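Long-range contacts in tubulin-like protein CetZ2 (Haloferax volcanii, PDB 4B45), which binds GTP, has GTPase activity and takes part in controlling the shape of the archaeal cell: residues A224-A228 / A250-S256; A34-A40 / V49-I54; E95-A101 / V125-G131. One frame throughout, in Å; residues are numbered along the deposited sequence.

Interaction 1 of 3, residues A224-A228 / A250-S256; sequences ALGYA and AVLTGTS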
# COMPACT_ATOMS: atom_id res chain seq x y z
N ALA A 224 -5.20 2.05 6.00
CA ALA A 224 -3.98 1.48 6.58
C ALA A 224 -4.05 -0.03 6.53
O ALA A 224 -5.14 -0.63 6.48
CB ALA A 224 -3.76 1.97 8.00
N LEU A 225 -2.89 -0.67 6.53
CA LEU A 225 -2.87 -2.12 6.43
C LEU A 225 -2.01 -2.70 7.52
O LEU A 225 -0.81 -2.46 7.55
CB LEU A 225 -2.36 -2.57 5.06
CG LEU A 225 -2.43 -4.09 4.84
CD1 LEU A 225 -3.85 -4.64 5.12
CD2 LEU A 225 -1.96 -4.52 3.44
N GLY A 226 -2.62 -3.45 8.43
CA GLY A 226 -1.91 -4.00 9.56
C GLY A 226 -1.49 -5.44 9.35
O GLY A 226 -2.20 -6.22 8.71
N TYR A 227 -0.34 -5.81 9.90
CA TYR A 227 0.13 -7.18 9.83
C TYR A 227 0.89 -7.61 11.10
O TYR A 227 1.68 -6.84 11.66
CB TYR A 227 1.00 -7.37 8.59
CG TYR A 227 1.61 -8.75 8.45
CD1 TYR A 227 0.88 -9.79 7.91
CD2 TYR A 227 2.92 -9.00 8.87
CE1 TYR A 227 1.44 -11.06 7.79
CE2 TYR A 227 3.48 -10.25 8.75
CZ TYR A 227 2.73 -11.28 8.21
OH TYR A 227 3.29 -12.53 8.08
N ALA A 228 0.60 -8.83 11.56
CA ALA A 228 1.40 -9.47 12.61
C ALA A 228 1.25 -10.98 12.54
O ALA A 228 0.21 -11.48 12.10
CB ALA A 228 1.01 -8.95 14.00
N ALA A 250 -1.66 -6.27 14.92
CA ALA A 250 -1.87 -5.80 13.55
C ALA A 250 -2.57 -4.45 13.55
O ALA A 250 -2.21 -3.55 12.78
CB ALA A 250 -2.67 -6.83 12.74
N VAL A 251 -3.55 -4.30 14.43
CA VAL A 251 -4.32 -3.06 14.55
C VAL A 251 -3.57 -1.97 15.32
O VAL A 251 -3.69 -0.80 15.00
CB VAL A 251 -5.67 -3.33 15.25
CG1 VAL A 251 -6.44 -2.04 15.45
CG2 VAL A 251 -6.49 -4.36 14.45
N LEU A 252 -2.80 -2.34 16.34
CA LEU A 252 -2.19 -1.34 17.23
C LEU A 252 -0.72 -1.03 16.94
O LEU A 252 -0.33 0.14 16.95
CB LEU A 252 -2.39 -1.71 18.70
CG LEU A 252 -3.85 -1.91 19.15
CD1 LEU A 252 -3.90 -2.55 20.53
CD2 LEU A 252 -4.65 -0.61 19.14
N THR A 253 0.11 -2.05 16.70
CA THR A 253 1.52 -1.80 16.40
C THR A 253 1.94 -2.06 14.95
O THR A 253 2.87 -1.44 14.46
CB THR A 253 2.49 -2.59 17.32
OG1 THR A 253 2.45 -3.99 17.01
CG2 THR A 253 2.13 -2.40 18.77
N GLY A 254 1.27 -2.99 14.28
CA GLY A 254 1.79 -3.49 13.02
C GLY A 254 1.20 -2.84 11.79
O GLY A 254 1.24 -3.40 10.70
N THR A 255 0.66 -1.64 11.97
CA THR A 255 -0.05 -0.97 10.90
C THR A 255 0.90 -0.12 10.03
O THR A 255 1.88 0.43 10.52
CB THR A 255 -1.16 -0.10 11.50
OG1 THR A 255 -1.76 0.69 10.47
CG2 THR A 255 -0.58 0.79 12.55
N SER A 256 0.60 -0.04 8.74
CA SER A 256 1.46 0.68 7.80
C SER A 256 1.47 2.19 8.06
O SER A 256 2.43 2.89 7.72
CB SER A 256 1.03 0.37 6.36
OG SER A 256 -0.29 0.81 6.13
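G226 and T255 form a single beta bridge, their CA atoms 3.8 Å apart, where the turn leaving helix 240-252 lies along strand 222-231 of the tubulin-like C-terminal domain. Three hydrogen bonds define the contact. Y227 N donates to G254 O at 3.0 Å, and S256 N donates to L225 O, bent to 137° at the hydrogen. The third bond is straighter: L225 N reaches S256 OG at 3.0 Å with 162° at the hydrogen. OG stands between the backbone N and the carbonyl carbon of S256 (chi1 62°), a rotation that turns it to the strand amide.

Close backbone packing fills the middle. G226 CA has A250 O at 3.3 Å and G254 O at 3.4 Å, both CA-H...O contacts, an approach open to A250 O because glycine carries no CB. The methyl of A250 rests over the strand, with CB 3.8 Å from Y227 N.

Further out, S256 OG also bonds L162 O and the S256 backbone bonds D164, so the loop ties strand 159-164 to strand 222-231; the S256 side chain lies about 10 Å from the bound nucleotide. An alanine in place of S256 would probably leave L225 N and L162 O without their shared hydroxyl partner and weaken this tie. Next to S256, T255 OG1 bonds L257 O and lies 3.4 Å from A224 CB.

Interaction 2 of 3, residues A34-A40 / V49-I54; sequences AVAVNTA and VETVLI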
# COMPACT_ATOMS: atom_id res chain seq x y z
N ALA A 34 2.70 -4.41 -14.32
CA ALA A 34 3.33 -3.34 -13.55
C ALA A 34 4.10 -2.45 -14.51
O ALA A 34 4.81 -2.94 -15.38
CB ALA A 34 4.29 -3.93 -12.51
N VAL A 35 3.92 -1.14 -14.36
CA VAL A 35 4.59 -0.17 -15.21
C VAL A 35 5.15 0.94 -14.33
O VAL A 35 4.48 1.38 -13.40
CB VAL A 35 3.61 0.48 -16.20
CG1 VAL A 35 4.34 1.39 -17.18
CG2 VAL A 35 2.85 -0.57 -16.95
N ALA A 36 6.36 1.40 -14.62
CA ALA A 36 6.89 2.54 -13.89
C ALA A 36 7.03 3.75 -14.80
O ALA A 36 7.52 3.64 -15.92
CB ALA A 36 8.23 2.20 -13.23
N VAL A 37 6.54 4.89 -14.32
CA VAL A 37 6.62 6.14 -15.03
C VAL A 37 7.54 7.07 -14.25
O VAL A 37 7.45 7.16 -13.03
CB VAL A 37 5.24 6.80 -15.15
CG1 VAL A 37 5.31 8.04 -16.04
CG2 VAL A 37 4.20 5.81 -15.67
N ASN A 38 8.42 7.78 -14.95
CA ASN A 38 9.36 8.69 -14.30
C ASN A 38 9.88 9.72 -15.28
O ASN A 38 9.62 9.63 -16.47
CB ASN A 38 10.54 7.93 -13.72
CG ASN A 38 11.14 8.61 -12.51
OD1 ASN A 38 11.04 9.83 -12.35
ND2 ASN A 38 11.74 7.82 -11.63
N THR A 39 10.62 10.69 -14.76
CA THR A 39 11.21 11.76 -15.56
C THR A 39 12.72 11.71 -15.42
O THR A 39 13.44 12.50 -16.02
CB THR A 39 10.74 13.14 -15.06
OG1 THR A 39 10.99 13.25 -13.65
CG2 THR A 39 9.25 13.32 -15.32
N ALA A 40 13.18 10.79 -14.57
CA ALA A 40 14.60 10.53 -14.41
C ALA A 40 14.90 9.23 -15.14
O ALA A 40 14.36 8.18 -14.79
CB ALA A 40 14.95 10.41 -12.91
N VAL A 49 10.44 -3.88 -14.45
CA VAL A 49 9.10 -3.73 -14.98
C VAL A 49 9.14 -2.88 -16.24
O VAL A 49 10.17 -2.25 -16.54
CB VAL A 49 8.16 -3.06 -13.96
CG1 VAL A 49 8.14 -3.86 -12.65
CG2 VAL A 49 8.59 -1.62 -13.71
N GLU A 50 8.05 -2.87 -17.00
CA GLU A 50 7.92 -1.97 -18.13
C GLU A 50 8.07 -0.54 -17.64
O GLU A 50 7.54 -0.18 -16.59
CB GLU A 50 6.55 -2.16 -18.81
CG GLU A 50 6.26 -1.17 -19.93
CD GLU A 50 7.21 -1.31 -21.11
OE1 GLU A 50 7.63 -2.45 -21.40
OE2 GLU A 50 7.53 -0.28 -21.75
N THR A 51 8.81 0.27 -18.40
CA THR A 51 9.11 1.64 -18.02
C THR A 51 8.63 2.65 -19.07
O THR A 51 8.66 2.37 -20.27
CB THR A 51 10.62 1.84 -17.78
OG1 THR A 51 11.34 1.55 -18.99
CG2 THR A 51 11.13 0.93 -16.68
N VAL A 52 8.17 3.81 -18.60
CA VAL A 52 7.81 4.92 -19.47
C VAL A 52 8.50 6.20 -19.02
O VAL A 52 8.28 6.67 -17.89
CB VAL A 52 6.30 5.21 -19.48
CG1 VAL A 52 6.01 6.32 -20.49
CG2 VAL A 52 5.52 3.96 -19.82
N LEU A 53 9.31 6.77 -19.90
CA LEU A 53 9.99 8.02 -19.60
C LEU A 53 9.17 9.16 -20.17
O LEU A 53 8.79 9.14 -21.34
CB LEU A 53 11.42 8.02 -20.16
CG LEU A 53 12.33 9.21 -19.79
CD1 LEU A 53 12.63 9.29 -18.29
CD2 LEU A 53 13.63 9.19 -20.59
N ILE A 54 8.86 10.14 -19.34
CA ILE A 54 8.11 11.30 -19.77
C ILE A 54 8.92 12.56 -19.45
O ILE A 54 9.86 12.51 -18.65
CB ILE A 54 6.72 11.39 -19.08
CG1 ILE A 54 6.86 11.51 -17.56
CG2 ILE A 54 5.88 10.16 -19.40
CD1 ILE A 54 5.52 11.55 -16.81
O HOH W 1 12.68 13.57 -18.56
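V35 and V52 cross at a slant, V35 CG1 meeting V52 CG2 at 3.9 Å, on one face of the parallel strand pair in a beta-alpha-beta unit. Strands 34-38 and 50-53, joined through helix 41-45, run at 22° to each other in the Rossmann-like GTPase domain. V37 stands on the same face and reaches beyond its register partner: with CG1 anti to the backbone N (chi1 -173°), that branch leans forward and toward the neighbouring strand, touching I54 CD1 at 3.6 Å. Helix 68-85 covers this side through V82 on V37 and V74 on I54.

Just before its strand, V49 points at strand 34-38 and sets its two methyls against separate alanines, CG1 against A34 CB and CG2 against A36 CB, each pair at 3.9 Å. A36 shares the other face of the pair with N38 and L53. L53 bends its end inward, so that CD1 lies 3.5 Å from N38 O, and L44 of helix 41-45 packs on it. N38 does not use its amide across the strands; OD1 accepts from T39 N of its own segment at 2.6 Å, and the side chain is about 4 Å from the bound nucleotide.

Four backbone bonds fix this order, from A36 N to E50 O at 2.8 Å through to I54 N with N38 O. Past the strand ends, T39 CG2 slants across I54 CG1 while T39 OG1 bonds S107 OG, a GTP-binding residue, and a single water donates to both T39 O and I54 O.

Interaction 3 of 3, residues E95-A101 / V125-G131; sequences ESIFVVA and VPVYVLG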
# COMPACT_ATOMS: atom_id res chain seq x y z
N GLU A 95 -9.16 -5.95 -11.42
CA GLU A 95 -10.23 -5.67 -10.47
C GLU A 95 -10.01 -4.35 -9.76
O GLU A 95 -10.90 -3.84 -9.07
CB GLU A 95 -10.37 -6.82 -9.48
CG GLU A 95 -10.97 -8.05 -10.14
CD GLU A 95 -10.94 -9.28 -9.25
OE1 GLU A 95 -9.88 -9.55 -8.64
OE2 GLU A 95 -11.97 -9.98 -9.19
N SER A 96 -8.82 -3.78 -9.96
CA SER A 96 -8.46 -2.53 -9.35
C SER A 96 -7.18 -2.03 -10.02
O SER A 96 -6.53 -2.80 -10.73
CB SER A 96 -8.23 -2.72 -7.85
OG SER A 96 -7.13 -3.58 -7.61
N ILE A 97 -6.85 -0.76 -9.79
CA ILE A 97 -5.58 -0.20 -10.24
C ILE A 97 -4.92 0.56 -9.10
O ILE A 97 -5.55 1.40 -8.44
CB ILE A 97 -5.76 0.77 -11.44
CG1 ILE A 97 -6.31 0.03 -12.65
CG2 ILE A 97 -4.42 1.42 -11.81
CD1 ILE A 97 -6.62 0.94 -13.83
N PHE A 98 -3.66 0.25 -8.82
CA PHE A 98 -2.90 0.96 -7.79
C PHE A 98 -1.91 1.94 -8.42
O PHE A 98 -1.05 1.53 -9.19
CB PHE A 98 -2.12 -0.02 -6.92
CG PHE A 98 -2.93 -0.62 -5.78
CD1 PHE A 98 -3.01 0.04 -4.57
CD2 PHE A 98 -3.58 -1.83 -5.94
CE1 PHE A 98 -3.74 -0.51 -3.51
CE2 PHE A 98 -4.30 -2.39 -4.90
CZ PHE A 98 -4.38 -1.72 -3.68
N VAL A 99 -2.05 3.23 -8.12
CA VAL A 99 -1.02 4.20 -8.48
C VAL A 99 -0.06 4.29 -7.29
O VAL A 99 -0.44 4.77 -6.23
CB VAL A 99 -1.59 5.60 -8.83
CG1 VAL A 99 -0.46 6.62 -8.94
CG2 VAL A 99 -2.38 5.56 -10.13
N VAL A 100 1.17 3.82 -7.47
CA VAL A 100 2.13 3.75 -6.36
C VAL A 100 3.10 4.94 -6.39
O VAL A 100 3.80 5.14 -7.39
CB VAL A 100 2.93 2.42 -6.41
CG1 VAL A 100 3.76 2.24 -5.18
CG2 VAL A 100 1.98 1.24 -6.61
N ALA A 101 3.15 5.72 -5.32
CA ALA A 101 3.98 6.93 -5.30
C ALA A 101 4.55 7.31 -3.93
O ALA A 101 3.92 7.11 -2.89
CB ALA A 101 3.20 8.10 -5.85
N VAL A 125 -13.21 0.05 -12.54
CA VAL A 125 -12.66 -0.50 -11.30
C VAL A 125 -12.11 0.59 -10.39
O VAL A 125 -11.80 1.69 -10.85
CB VAL A 125 -11.57 -1.55 -11.60
CG1 VAL A 125 -12.18 -2.77 -12.27
CG2 VAL A 125 -10.48 -0.94 -12.48
N PRO A 126 -12.01 0.30 -9.08
CA PRO A 126 -11.44 1.34 -8.22
C PRO A 126 -10.00 1.68 -8.60
O PRO A 126 -9.22 0.80 -9.01
CB PRO A 126 -11.49 0.73 -6.81
CG PRO A 126 -11.80 -0.73 -7.02
CD PRO A 126 -12.59 -0.80 -8.28
N VAL A 127 -9.67 2.96 -8.47
CA VAL A 127 -8.29 3.42 -8.58
C VAL A 127 -7.79 3.82 -7.19
O VAL A 127 -8.32 4.74 -6.56
CB VAL A 127 -8.16 4.59 -9.57
CG1 VAL A 127 -6.70 4.99 -9.75
CG2 VAL A 127 -8.77 4.19 -10.92
N TYR A 128 -6.80 3.09 -6.69
CA TYR A 128 -6.23 3.33 -5.38
C TYR A 128 -4.86 3.95 -5.53
O TYR A 128 -4.16 3.66 -6.50
CB TYR A 128 -6.07 2.01 -4.62
CG TYR A 128 -7.37 1.26 -4.42
CD1 TYR A 128 -8.50 1.90 -3.92
CD2 TYR A 128 -7.47 -0.10 -4.74
CE1 TYR A 128 -9.69 1.21 -3.74
CE2 TYR A 128 -8.66 -0.79 -4.56
CZ TYR A 128 -9.77 -0.13 -4.06
OH TYR A 128 -10.97 -0.80 -3.87
N VAL A 129 -4.47 4.79 -4.58
CA VAL A 129 -3.09 5.24 -4.50
C VAL A 129 -2.43 4.53 -3.33
O VAL A 129 -2.94 4.54 -2.20
CB VAL A 129 -2.99 6.77 -4.30
CG1 VAL A 129 -1.54 7.19 -3.93
CG2 VAL A 129 -3.45 7.51 -5.54
N LEU A 130 -1.31 3.87 -3.61
CA LEU A 130 -0.45 3.37 -2.55
C LEU A 130 0.59 4.46 -2.32
O LEU A 130 1.53 4.62 -3.12
CB LEU A 130 0.18 2.03 -2.96
CG LEU A 130 1.15 1.34 -2.01
CD1 LEU A 130 0.54 1.09 -0.61
CD2 LEU A 130 1.63 0.03 -2.65
N GLY A 131 0.39 5.24 -1.26
CA GLY A 131 1.20 6.43 -1.06
C GLY A 131 2.21 6.32 0.06
O GLY A 131 1.86 5.89 1.17
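F98 and Y128 supply the aromatic part of this contact. The CB of Y128 sits over one face of the F98 ring, 4.0 Å from its centroid and 30° off the normal, which makes a CH-pi contact. The rings themselves meet obliquely, with planes at 51° and centroids 5.2 Å apart; Y128 CD2 lies above the rim of the F98 ring, near CZ. F98 holds CG anti to its carbonyl carbon, and this rotation carries the ring across to the CB of Y128.

Aliphatic packing continues on that face. V100 and L130 lie side by side, V100 CG1 4.0 Å from L130 CD2, and L130 CB borders the F98 ring. The other face carries V99 against V127 and V129, with A112 and L119 of helix 107-120 packed over it. That helix makes the crossover of a beta-alpha-beta unit in the GTPase domain, and the A101 side chain comes about 4 Å from G108 of the GTP site.

Backbone bonds alternate in parallel register between strands 27° apart. I97 is gripped from both ends, its N donating to P126 O at 2.9 Å and its O accepting from Y128 N at 2.7 Å. V99 repeats the pattern with Y128 O and L130 N. At the N-terminal end of the pair, V125 CB lies 3.5 Å from E95 O, and E95 OE1 bonds K2 N.

Along the chain the contacts close in the order interaction 2, interaction 3, interaction 1. Interactions 2 and 3 each join the two strands of a beta-alpha-beta unit in the GTPase-domain sheet; strand 3-8 lies between them, so their centres are 16 Å apart and their nearest atoms about 7 Å. Interaction 1 belongs to the C-terminal domain, with its centre 20 Å from that of interaction 3, and strand 159-164 separates the two. Interactions 1 and 2 lie on opposite sides of the chain's centre, about 17 Å apart at nearest atoms. The strands of the two domains thus meet through the 250-256 loop, which bonds both strand 159-164 and strand 222-231.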